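PDB 2H30: peptide methionine sulfoxide reductase msrA/msrB from Neisseria gonorrhoeae, which probably passes electrons, through the thioredoxin-fold N-terminal domain studied here, from DsbD to the downstream domains that reduce methionine sulfoxide. Local coordinates for residues Q59-A72 and S141-N153. The protein carries 2 engineered substitutions. Residues are numbered along the deposited sequence; the frame is centred on the assembly and turned at random.
Sequences QAEKWAQDAKFSSA and SINEAQALALIRN
Ile-142 opens the contact with its backbone: its O lies near the plane of the Trp-63 indole, at the edge by CH2, and takes a hydrogen bond from a water that in turn accepts from Gln-59 NE2. Asn-143, whose polar side chain suits an N-cap, starts helix 144-152 in a capping box with Gln-146; Asn-143 OD1 accepts from Gln-146 N at 2.8 Å, and Asn-143 N donates a hydrogen bond to Gln-146 OE1. Glu-144 suits a border position, with methylenes for the ring and a carboxylate for the lysines. With CG anti to the backbone N (chi1 -172°) and the chain extended beyond, its methylenes lie over the rim of one indole face, which Phe-69 CZ also meets, CG 3.5 Å from Trp-63 NE1. One water accepts from Trp-63 NE1 and Lys-62 NZ and donates to Glu-144 OE2; another joins Lys-68 NZ to Glu-144 OE1, reinforcing a long salt bridge of 3.8 Å between those two atoms. Lys-68 NZ also pairs with Asp-66 OD1, at 3.0 Å.

The small methyl of Ala-147 touches the rims of both rings, CB 3.6 Å from Trp-63 CZ3 and at the edge of Phe-69, near its plane. Leu-148, whose branched end can set a methyl on a ring face, places CD2 over the centre of the Phe-69 ring, a CH-pi contact 3.6 Å from the centroid; Trp-63 CB lies against the opposite face, offset toward the rim. Beta-branched Ile-151 can offer CG2 to Ala-72 CB at 3.7 Å while CD1 reaches Phe-69 and Ser-71. Leu-74 and Leu-42 continue this apolar layer into the sheet.

The C-terminal helix of the thioredoxin fold meets the end of helix 51-64 and the following turn through an apolar centre, with waters and a long salt bridge carrying the polar links; the nearby lysines probably favour an ionised Glu-144.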
loop_
_atom_site.group_PDB
_atom_site.type_symbol
_atom_site.label_atom_id
_atom_site.label_comp_id
_atom_site.label_asym_id
_atom_site.label_seq_id
_atom_site.Cartn_x
_atom_site.Cartn_y
_atom_site.Cartn_z
ATOM N N GLN A 59 11.029 5.666 -1.954
ATOM C CA GLN A 59 10.399 5.856 -3.228
ATOM C C GLN A 59 8.893 6.080 -3.072
ATOM O O GLN A 59 8.338 7.014 -3.627
ATOM C CB GLN A 59 10.691 4.604 -4.060
ATOM C CG GLN A 59 10.159 4.680 -5.438
ATOM C CD GLN A 59 10.330 3.306 -6.137
ATOM O OE1 GLN A 59 9.835 2.313 -5.636
ATOM N NE2 GLN A 59 11.010 3.275 -7.281
ATOM N N ALA A 60 8.243 5.188 -2.324
ATOM C CA ALA A 60 6.789 5.322 -2.126
ATOM C C ALA A 60 6.452 6.624 -1.402
ATOM O O ALA A 60 5.443 7.240 -1.713
ATOM C CB ALA A 60 6.300 4.091 -1.283
ATOM N N GLU A 61 7.296 7.011 -0.457
ATOM C CA GLU A 61 7.051 8.282 0.258
ATOM C C GLU A 61 7.123 9.463 -0.719
ATOM O O GLU A 61 6.296 10.381 -0.638
ATOM C CB GLU A 61 8.107 8.442 1.351
ATOM C CG GLU A 61 7.763 9.648 2.227
ATOM C CD GLU A 61 8.854 10.000 3.207
ATOM O OE1 GLU A 61 10.073 9.802 2.901
ATOM O OE2 GLU A 61 8.516 10.513 4.313
ATOM N N LYS A 62 8.113 9.421 -1.616
ATOM C CA LYS A 62 8.220 10.475 -2.648
ATOM C C LYS A 62 6.990 10.533 -3.505
ATOM O O LYS A 62 6.464 11.609 -3.776
ATOM C CB LYS A 62 9.436 10.235 -3.534
ATOM C CG LYS A 62 9.665 11.420 -4.446
ATOM C CD LYS A 62 10.902 11.161 -5.316
ATOM C CE LYS A 62 10.763 9.886 -6.148
ATOM N NZ LYS A 62 11.807 9.798 -7.216
ATOM N N TRP A 63 6.515 9.369 -3.946
ATOM C CA TRP A 63 5.344 9.372 -4.764
ATOM C C TRP A 63 4.167 9.950 -4.021
ATOM O O TRP A 63 3.374 10.736 -4.597
ATOM C CB TRP A 63 4.989 7.950 -5.242
ATOM C CG TRP A 63 6.046 7.307 -6.099
ATOM C CD1 TRP A 63 7.224 7.861 -6.601
ATOM C CD2 TRP A 63 6.031 5.954 -6.541
ATOM N NE1 TRP A 63 7.924 6.931 -7.317
ATOM C CE2 TRP A 63 7.223 5.740 -7.294
ATOM C CE3 TRP A 63 5.135 4.893 -6.363
ATOM C CZ2 TRP A 63 7.524 4.523 -7.884
ATOM C CZ3 TRP A 63 5.418 3.664 -6.999
ATOM C CH2 TRP A 63 6.596 3.492 -7.743
ATOM N N ALA A 64 4.032 9.556 -2.751
ATOM C CA ALA A 64 2.836 9.970 -1.991
ATOM C C ALA A 64 2.800 11.489 -1.871
ATOM O O ALA A 64 1.739 12.070 -1.804
ATOM C CB ALA A 64 2.825 9.323 -0.580
ATOM N N GLN A 65 3.958 12.109 -1.881
ATOM C CA GLN A 65 4.073 13.578 -1.715
ATOM C C GLN A 65 4.092 14.323 -3.020
ATOM O O GLN A 65 4.187 15.580 -3.028
ATOM C CB GLN A 65 5.344 13.937 -1.003
ATOM C CG GLN A 65 5.346 13.576 0.417
ATOM C CD GLN A 65 6.693 13.877 0.973
ATOM O OE1 GLN A 65 6.873 14.875 1.697
ATOM N NE2 GLN A 65 7.687 13.064 0.596
ATOM N N ASP A 66 4.085 13.591 -4.129
ATOM C CA ASP A 66 4.280 14.211 -5.455
ATOM C C ASP A 66 2.960 14.641 -6.052
ATOM O O ASP A 66 1.986 13.878 -6.111
ATOM C CB ASP A 66 4.920 13.179 -6.395
ATOM C CG ASP A 66 5.535 13.817 -7.644
ATOM O OD1 ASP A 66 4.776 14.251 -8.527
ATOM O OD2 ASP A 66 6.791 13.939 -7.698
ATOM N N ALA A 67 2.940 15.848 -6.642
ATOM C CA ALA A 67 1.723 16.284 -7.309
ATOM C C ALA A 67 1.213 15.351 -8.430
ATOM O O ALA A 67 0.003 15.295 -8.651
ATOM C CB ALA A 67 1.954 17.685 -7.909
ATOM N N LYS A 68 2.117 14.630 -9.106
ATOM C CA LYS A 68 1.680 13.717 -10.181
ATOM C C LYS A 68 0.748 12.625 -9.658
ATOM O O LYS A 68 0.001 12.037 -10.428
ATOM C CB LYS A 68 2.858 13.049 -10.870
ATOM C CG LYS A 68 3.696 14.013 -11.639
ATOM C CD LYS A 68 4.723 13.271 -12.462
ATOM C CE LYS A 68 5.802 12.644 -11.632
ATOM N NZ LYS A 68 6.555 13.694 -10.858
ATOM N N PHE A 69 0.842 12.357 -8.349
ATOM C CA PHE A 69 0.002 11.304 -7.763
ATOM C C PHE A 69 -1.208 11.878 -7.069
ATOM O O PHE A 69 -1.929 11.146 -6.398
ATOM C CB PHE A 69 0.844 10.471 -6.751
ATOM C CG PHE A 69 1.800 9.529 -7.456
ATOM C CD1 PHE A 69 1.352 8.223 -7.820
ATOM C CD2 PHE A 69 3.084 9.935 -7.860
ATOM C CE1 PHE A 69 2.196 7.329 -8.487
ATOM C CE2 PHE A 69 3.950 9.000 -8.593
ATOM C CZ PHE A 69 3.486 7.674 -8.878
ATOM N N SER A 70 -1.439 13.190 -7.213
ATOM C CA SER A 70 -2.461 13.804 -6.394
ATOM C C SER A 70 -3.878 13.332 -6.689
ATOM O O SER A 70 -4.757 13.515 -5.824
ATOM C CB SER A 70 -2.366 15.322 -6.439
ATOM O OG SER A 70 -2.695 15.726 -7.734
ATOM N N SER A 71 -4.099 12.709 -7.841
ATOM C CA SER A 71 -5.454 12.247 -8.190
ATOM C C SER A 71 -5.815 10.945 -7.465
ATOM O O SER A 71 -6.953 10.496 -7.599
ATOM C CB SER A 71 -5.619 12.036 -9.708
ATOM O OG SER A 71 -4.796 10.967 -10.135
ATOM N N ALA A 72 -4.828 10.327 -6.765
ATOM C CA ALA A 72 -5.095 9.032 -6.109
ATOM C C ALA A 72 -4.702 9.133 -4.665
ATOM O O ALA A 72 -3.867 9.965 -4.304
ATOM C CB ALA A 72 -4.217 7.896 -6.782
ATOM N N SER A 141 7.339 -5.591 -7.644
ATOM C CA SER A 141 7.603 -4.160 -7.704
ATOM C C SER A 141 7.054 -3.537 -8.952
ATOM O O SER A 141 6.967 -4.193 -10.012
ATOM C CB SER A 141 9.099 -3.893 -7.712
ATOM O OG SER A 141 9.687 -4.414 -6.581
ATOM N N ILE A 142 6.746 -2.239 -8.846
ATOM C CA ILE A 142 6.377 -1.440 -10.006
ATOM C C ILE A 142 7.237 -0.179 -9.965
ATOM O O ILE A 142 7.636 0.264 -8.871
ATOM C CB ILE A 142 4.897 -1.084 -10.137
ATOM C CG1 ILE A 142 4.412 -0.216 -8.968
ATOM C CG2 ILE A 142 4.050 -2.364 -10.281
ATOM C CD1 ILE A 142 2.941 0.199 -9.044
ATOM N N ASN A 143 7.519 0.337 -11.165
ATOM C CA ASN A 143 8.215 1.621 -11.237
ATOM C C ASN A 143 7.274 2.823 -11.259
ATOM O O ASN A 143 6.043 2.657 -11.302
ATOM C CB ASN A 143 9.217 1.620 -12.415
ATOM C CG ASN A 143 8.562 1.424 -13.747
ATOM O OD1 ASN A 143 7.497 1.958 -14.036
ATOM N ND2 ASN A 143 9.225 0.603 -14.627
ATOM N N GLU A 144 7.842 4.037 -11.235
ATOM C CA GLU A 144 6.984 5.270 -11.124
ATOM C C GLU A 144 6.052 5.475 -12.318
ATOM O O GLU A 144 4.837 5.762 -12.132
ATOM C CB GLU A 144 7.816 6.498 -10.928
ATOM C CG GLU A 144 6.970 7.656 -10.641
ATOM C CD GLU A 144 7.786 8.919 -10.416
ATOM O OE1 GLU A 144 7.173 9.989 -10.214
ATOM O OE2 GLU A 144 9.033 8.798 -10.380
ATOM N N ALA A 145 6.525 5.071 -13.492
ATOM C CA ALA A 145 5.730 5.154 -14.717
ATOM C C ALA A 145 4.591 4.179 -14.721
ATOM O O ALA A 145 3.498 4.516 -15.143
ATOM C CB ALA A 145 6.651 4.909 -15.972
ATOM N N GLN A 146 4.859 2.937 -14.269
ATOM C CA GLN A 146 3.795 1.924 -14.119
ATOM C C GLN A 146 2.751 2.359 -13.065
ATOM O O GLN A 146 1.541 2.230 -13.292
ATOM C CB GLN A 146 4.414 0.606 -13.671
ATOM C CG GLN A 146 5.156 -0.081 -14.838
ATOM C CD GLN A 146 5.949 -1.258 -14.368
ATOM O OE1 GLN A 146 6.520 -1.268 -13.256
ATOM N NE2 GLN A 146 6.067 -2.283 -15.260
ATOM N N ALA A 147 3.220 2.923 -11.962
ATOM C CA ALA A 147 2.267 3.410 -10.931
ATOM C C ALA A 147 1.391 4.541 -11.479
ATOM O O ALA A 147 0.190 4.591 -11.270
ATOM C CB ALA A 147 3.041 3.867 -9.671
ATOM N N LEU A 148 2.016 5.463 -12.220
ATOM C CA LEU A 148 1.204 6.533 -12.801
ATOM C C LEU A 148 0.218 6.021 -13.839
ATOM O O LEU A 148 -0.896 6.563 -13.925
ATOM C CB LEU A 148 2.175 7.573 -13.424
ATOM C CG LEU A 148 2.927 8.420 -12.392
ATOM C CD1 LEU A 148 4.015 9.172 -13.140
ATOM C CD2 LEU A 148 2.016 9.421 -11.627
ATOM N N ALA A 149 0.656 5.034 -14.647
ATOM C CA ALA A 149 -0.210 4.441 -15.652
ATOM C C ALA A 149 -1.418 3.794 -14.959
ATOM O O ALA A 149 -2.581 4.027 -15.343
ATOM C CB ALA A 149 0.569 3.422 -16.456
ATOM N N LEU A 150 -1.151 3.107 -13.838
ATOM C CA LEU A 150 -2.278 2.429 -13.134
ATOM C C LEU A 150 -3.295 3.401 -12.544
ATOM O O LEU A 150 -4.513 3.137 -12.521
ATOM C CB LEU A 150 -1.760 1.595 -11.958
ATOM C CG LEU A 150 -1.098 0.267 -12.233
ATOM C CD1 LEU A 150 -0.757 -0.311 -10.823
ATOM C CD2 LEU A 150 -2.135 -0.644 -12.900
ATOM N N ILE A 151 -2.854 4.545 -12.030
ATOM C CA ILE A 151 -3.807 5.482 -11.393
ATOM C C ILE A 151 -4.633 6.182 -12.457
ATOM O O ILE A 151 -5.750 6.629 -12.164
ATOM C CB ILE A 151 -3.204 6.482 -10.399
ATOM C CG1 ILE A 151 -2.266 7.473 -11.076
ATOM C CG2 ILE A 151 -2.455 5.748 -9.263
ATOM C CD1 ILE A 151 -1.830 8.624 -10.091
ATOM N N ARG A 152 -4.088 6.239 -13.672
ATOM C CA ARG A 152 -4.840 6.768 -14.799
ATOM C C ARG A 152 -5.772 5.721 -15.390
ATOM O O ARG A 152 -6.924 6.070 -15.717
ATOM C CB ARG A 152 -3.916 7.309 -15.887
ATOM C CG ARG A 152 -4.667 8.129 -16.912
ATOM C CD ARG A 152 -3.801 8.398 -18.103
ATOM N NE ARG A 152 -3.603 7.195 -18.865
ATOM C CZ ARG A 152 -2.462 6.548 -19.027
ATOM N NH1 ARG A 152 -1.350 6.982 -18.468
ATOM N NH2 ARG A 152 -2.436 5.442 -19.745
ATOM N N ASN A 153 -5.305 4.487 -15.540
ATOM C CA ASN A 153 -6.138 3.433 -16.185
ATOM C C ASN A 153 -5.863 2.126 -15.465
ATOM O O ASN A 153 -4.773 1.579 -15.607
ATOM C CB ASN A 153 -5.760 3.313 -17.671
ATOM C CG ASN A 153 -6.431 2.111 -18.372
ATOM O OD1 ASN A 153 -7.332 1.504 -17.843
ATOM N ND2 ASN A 153 -5.930 1.749 -19.554
HETATM O O HOH W 1 10.776 0.472 -8.059
HETATM O O HOH W 2 10.472 7.331 -8.464
HETATM O O HOH W 3 8.942 12.233 -10.634
#